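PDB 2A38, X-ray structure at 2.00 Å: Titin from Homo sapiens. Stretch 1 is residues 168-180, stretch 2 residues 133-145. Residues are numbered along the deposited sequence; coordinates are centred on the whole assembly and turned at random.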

# COMPACT_ATOMS: atom_id res chain seq x y z
N PRO A 168 -26.06 -29.89 17.05
CA PRO A 168 -27.01 -28.88 17.52
C PRO A 168 -26.48 -27.88 18.57
O PRO A 168 -26.86 -26.71 18.55
CB PRO A 168 -28.17 -29.72 18.05
CG PRO A 168 -28.15 -30.89 17.12
CD PRO A 168 -26.68 -31.22 17.06
N GLU A 169 -25.62 -28.33 19.48
CA GLU A 169 -25.05 -27.44 20.50
C GLU A 169 -24.19 -26.32 19.89
O GLU A 169 -23.89 -25.32 20.57
CB GLU A 169 -24.19 -28.26 21.47
CG GLU A 169 -24.98 -28.95 22.57
CD GLU A 169 -24.13 -29.92 23.40
OE1 GLU A 169 -22.95 -29.61 23.68
OE2 GLU A 169 -24.66 -30.99 23.77
N ASP A 170 -23.78 -26.48 18.62
CA ASP A 170 -22.95 -25.49 17.93
C ASP A 170 -23.74 -24.41 17.19
O ASP A 170 -23.16 -23.49 16.62
CB ASP A 170 -22.03 -26.18 16.92
CG ASP A 170 -21.17 -27.27 17.55
OD1 ASP A 170 -20.61 -27.03 18.64
OD2 ASP A 170 -21.06 -28.36 16.95
N SER A 171 -25.07 -24.52 17.20
CA SER A 171 -25.89 -23.52 16.54
C SER A 171 -25.73 -22.20 17.30
O SER A 171 -25.44 -22.18 18.50
CB SER A 171 -27.36 -23.95 16.57
OG SER A 171 -27.56 -25.17 15.88
N GLY A 172 -25.92 -21.09 16.60
CA GLY A 172 -25.80 -19.81 17.25
C GLY A 172 -25.37 -18.71 16.32
O GLY A 172 -25.28 -18.91 15.10
N THR A 173 -25.12 -17.54 16.89
CA THR A 173 -24.70 -16.39 16.12
C THR A 173 -23.18 -16.31 16.10
O THR A 173 -22.55 -16.20 17.14
CB THR A 173 -25.25 -15.09 16.72
OG1 THR A 173 -26.68 -15.09 16.60
CG2 THR A 173 -24.69 -13.89 15.99
N TYR A 174 -22.61 -16.41 14.90
CA TYR A 174 -21.17 -16.34 14.76
C TYR A 174 -20.78 -15.00 14.19
O TYR A 174 -21.42 -14.51 13.27
CB TYR A 174 -20.66 -17.46 13.86
CG TYR A 174 -20.67 -18.81 14.54
CD1 TYR A 174 -21.87 -19.50 14.74
CD2 TYR A 174 -19.50 -19.36 15.05
CE1 TYR A 174 -21.89 -20.71 15.43
CE2 TYR A 174 -19.51 -20.56 15.74
CZ TYR A 174 -20.71 -21.23 15.93
OH TYR A 174 -20.73 -22.41 16.62
N SER A 175 -19.74 -14.40 14.75
CA SER A 175 -19.28 -13.11 14.27
C SER A 175 -17.76 -12.99 14.29
O SER A 175 -17.06 -13.74 14.97
CB SER A 175 -19.88 -12.01 15.13
OG SER A 175 -19.56 -12.23 16.49
N VAL A 176 -17.26 -12.04 13.52
CA VAL A 176 -15.84 -11.79 13.49
C VAL A 176 -15.69 -10.29 13.62
O VAL A 176 -16.43 -9.52 13.01
CB VAL A 176 -15.19 -12.28 12.18
CG1 VAL A 176 -16.01 -11.83 11.01
CG2 VAL A 176 -13.78 -11.74 12.07
N ASN A 177 -14.75 -9.90 14.46
CA ASN A 177 -14.47 -8.50 14.72
C ASN A 177 -13.05 -8.19 14.23
O ASN A 177 -12.11 -8.90 14.59
CB ASN A 177 -14.56 -8.25 16.21
CG ASN A 177 -15.16 -6.93 16.52
OD1 ASN A 177 -14.48 -5.91 16.49
ND2 ASN A 177 -16.45 -6.93 16.81
N ALA A 178 -12.91 -7.15 13.43
CA ALA A 178 -11.60 -6.76 12.91
C ALA A 178 -11.32 -5.31 13.28
O ALA A 178 -12.13 -4.44 13.02
CB ALA A 178 -11.54 -6.95 11.40
N THR A 179 -10.16 -5.05 13.88
CA THR A 179 -9.83 -3.68 14.28
C THR A 179 -8.42 -3.25 13.91
O THR A 179 -7.51 -4.08 13.81
CB THR A 179 -9.92 -3.50 15.82
OG1 THR A 179 -8.88 -4.25 16.45
CG2 THR A 179 -11.27 -3.96 16.37
N ASN A 180 -8.23 -1.96 13.71
CA ASN A 180 -6.90 -1.41 13.49
C ASN A 180 -7.00 0.02 14.00
O ASN A 180 -8.06 0.43 14.47
CB ASN A 180 -6.41 -1.54 12.03
CG ASN A 180 -7.11 -0.62 11.07
OD1 ASN A 180 -8.00 0.13 11.43
ND2 ASN A 180 -6.70 -0.69 9.81
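Stretch 2, residues 133-145: PVVKFYRDGAEIQ

Stretch 2 lies beside stretch 1 as its antiparallel neighbour in a sheet. Strand 134-139 runs at 162° to strand 172-180, with the axes 4.6 Å apart at closest approach, and together the two stretches bury 819 Å². The register follows one rule: hydrogen-bonded pairs alternate with non-hydrogen-bonded pairs, and each step also switches the face of the sheet on which the side chains lie.

Pro 133 enters in an extended conformation (phi/psi -72/154). Its ring packs beside the end of the other strand, with CB 4.2 Å from Ala 178 CB, while its CA makes a CA-H...O contact of 3.2 Å with Thr 179 O. The first paired hydrogen bonds belong to Val 134, whose N donates to Thr 179 O at 2.9 Å and whose O accepts from Thr 179 N at 3.1 Å.

Val 135 then faces the buried side, opposite Ala 178 at a CA-CA distance of 4.5 Å. Its CG2 lies 4.2 Å from Ala 178 CB, and its CG1 presses to 3.2 Å from Val 176 CG2, a tight apolar contact diagonal to the register. Lys 136 returns to the other face and pairs with Asn 177 through two backbone bonds, Lys 136 N to Asn 177 O at 3.0 Å and Asn 177 N to Lys 136 O at 2.9 Å. Its long side chain, m at chi1 and t thereafter, leads away from the partner strand, so the backbone carries most of this pairing.

Phe 137 sits across from Val 176, CA to CA 4.4 Å, on the face shared by Val 135 and Ala 178; its CD2 comes 4.4 Å from Val 176 CB. Tyr 138 closes the next hydrogen-bonded pair, its N donating to Ser 175 O at 2.7 Å and its O accepting from Ser 175 N at 2.9 Å. Its ring leans along the strand toward the neighbouring pair, bringing CE2 to 3.6 Å from Asn 177 CB.

Arg 139 has more of its own area covered by the other stretch than any other residue here. Its extended side chain lays CG over one face of the Tyr 174 ring, 3.7 Å from Tyr 174 CZ, and carries the guanidinium onward to the 3-10 segment and the loop residue that precede the strand. There NH2 donates to Ser 171 O at 2.7 Å, so a main-chain carbonyl receives the charged end; NH2 also lies only 2.4 Å from Glu 169 O.

Asp 140 begins the corner of a type I' turn from Arg 139 to Ala 142, with left-handed angles of 50/41. It clasps Thr 173 twice: Asp 140 N donates to Thr 173 O at 2.7 Å, and Thr 173 N donates to Asp 140 OD1 at 3.1 Å. Gly 141 follows at 83/-7, angles that call for glycine, and its N reaches a water that also donates to Thr 173 O. Ala 142 and Glu 143 run out of reach, but Ile 144 returns, setting CD1 3.9 Å from Tyr 174 CD2 at the ring's edge.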

# COMPACT_ATOMS: atom_id res chain seq x y z
N PRO A 133 -5.28 -5.48 10.28
CA PRO A 133 -6.26 -5.65 11.36
C PRO A 133 -6.02 -6.85 12.27
O PRO A 133 -5.40 -7.83 11.88
CB PRO A 133 -7.58 -5.78 10.61
CG PRO A 133 -7.32 -5.13 9.28
CD PRO A 133 -5.93 -5.61 8.97
N VAL A 134 -6.51 -6.75 13.50
CA VAL A 134 -6.44 -7.84 14.45
C VAL A 134 -7.83 -8.44 14.30
O VAL A 134 -8.83 -7.74 14.43
CB VAL A 134 -6.27 -7.34 15.90
CG1 VAL A 134 -6.41 -8.51 16.87
CG2 VAL A 134 -4.91 -6.68 16.06
N VAL A 135 -7.90 -9.74 14.03
CA VAL A 135 -9.19 -10.40 13.82
C VAL A 135 -9.50 -11.44 14.88
O VAL A 135 -8.67 -12.28 15.20
CB VAL A 135 -9.21 -11.08 12.43
CG1 VAL A 135 -10.59 -11.59 12.10
CG2 VAL A 135 -8.75 -10.09 11.37
N LYS A 136 -10.71 -11.38 15.43
CA LYS A 136 -11.13 -12.35 16.44
C LYS A 136 -12.52 -12.87 16.12
O LYS A 136 -13.35 -12.14 15.60
CB LYS A 136 -11.09 -11.73 17.83
CG LYS A 136 -9.67 -11.41 18.28
CD LYS A 136 -9.63 -10.83 19.68
CE LYS A 136 -8.17 -10.64 20.13
NZ LYS A 136 -8.07 -9.96 21.46
N PHE A 137 -12.76 -14.14 16.42
CA PHE A 137 -14.04 -14.77 16.14
C PHE A 137 -14.84 -14.96 17.41
O PHE A 137 -14.29 -15.30 18.46
CB PHE A 137 -13.83 -16.13 15.47
CG PHE A 137 -13.14 -16.06 14.15
CD1 PHE A 137 -11.79 -15.69 14.06
CD2 PHE A 137 -13.83 -16.34 12.97
CE1 PHE A 137 -11.15 -15.61 12.82
CE2 PHE A 137 -13.20 -16.27 11.73
CZ PHE A 137 -11.86 -15.90 11.65
N TYR A 138 -16.15 -14.77 17.31
CA TYR A 138 -17.03 -14.91 18.45
C TYR A 138 -18.26 -15.76 18.16
O TYR A 138 -18.73 -15.81 17.03
CB TYR A 138 -17.51 -13.54 18.90
CG TYR A 138 -16.39 -12.60 19.27
CD1 TYR A 138 -15.94 -12.50 20.58
CD2 TYR A 138 -15.75 -11.84 18.29
CE1 TYR A 138 -14.89 -11.66 20.92
CE2 TYR A 138 -14.70 -10.99 18.61
CZ TYR A 138 -14.28 -10.91 19.93
OH TYR A 138 -13.24 -10.06 20.25
N ARG A 139 -18.75 -16.43 19.19
CA ARG A 139 -19.96 -17.22 19.08
C ARG A 139 -20.85 -16.65 20.16
O ARG A 139 -20.52 -16.75 21.34
CB ARG A 139 -19.71 -18.70 19.36
CG ARG A 139 -20.97 -19.52 19.16
CD ARG A 139 -20.98 -20.80 19.97
NE ARG A 139 -22.30 -21.41 19.95
CZ ARG A 139 -22.69 -22.38 20.78
NH1 ARG A 139 -21.85 -22.84 21.69
NH2 ARG A 139 -23.92 -22.88 20.68
N ASP A 140 -21.95 -16.04 19.76
CA ASP A 140 -22.87 -15.42 20.72
C ASP A 140 -22.11 -14.49 21.68
O ASP A 140 -22.37 -14.48 22.88
CB ASP A 140 -23.63 -16.49 21.52
CG ASP A 140 -24.63 -17.29 20.67
OD1 ASP A 140 -25.36 -16.69 19.84
OD2 ASP A 140 -24.68 -18.53 20.85
N GLY A 141 -21.16 -13.74 21.14
CA GLY A 141 -20.41 -12.80 21.97
C GLY A 141 -19.22 -13.31 22.77
O GLY A 141 -18.51 -12.51 23.37
N ALA A 142 -18.99 -14.61 22.80
CA ALA A 142 -17.85 -15.16 23.55
C ALA A 142 -16.77 -15.60 22.57
O ALA A 142 -17.05 -16.26 21.57
CB ALA A 142 -18.30 -16.33 24.40
N GLU A 143 -15.52 -15.25 22.86
CA GLU A 143 -14.44 -15.61 21.97
C GLU A 143 -14.30 -17.12 21.82
O GLU A 143 -14.21 -17.85 22.81
CB GLU A 143 -13.11 -15.02 22.44
CG GLU A 143 -11.93 -15.55 21.66
CD GLU A 143 -10.72 -14.64 21.70
OE1 GLU A 143 -10.40 -14.13 22.80
OE2 GLU A 143 -10.10 -14.44 20.64
N ILE A 144 -14.28 -17.58 20.58
CA ILE A 144 -14.16 -18.99 20.26
C ILE A 144 -12.80 -19.54 20.67
O ILE A 144 -11.77 -18.94 20.38
CB ILE A 144 -14.35 -19.24 18.76
CG1 ILE A 144 -15.80 -19.00 18.38
CG2 ILE A 144 -13.94 -20.67 18.42
CD1 ILE A 144 -16.04 -18.98 16.88
N GLN A 145 -12.81 -20.69 21.32
CA GLN A 145 -11.58 -21.32 21.76
C GLN A 145 -11.20 -22.50 20.89
O GLN A 145 -12.00 -23.40 20.65
CB GLN A 145 -11.69 -21.77 23.21
CG GLN A 145 -10.35 -21.74 23.93
CD GLN A 145 -9.62 -20.41 23.73
OE1 GLN A 145 -9.09 -20.13 22.65
NE2 GLN A 145 -9.61 -19.58 24.77
O HOH W 1 -28.12 -17.22 18.36
O HOH W 2 -21.19 -13.54 18.06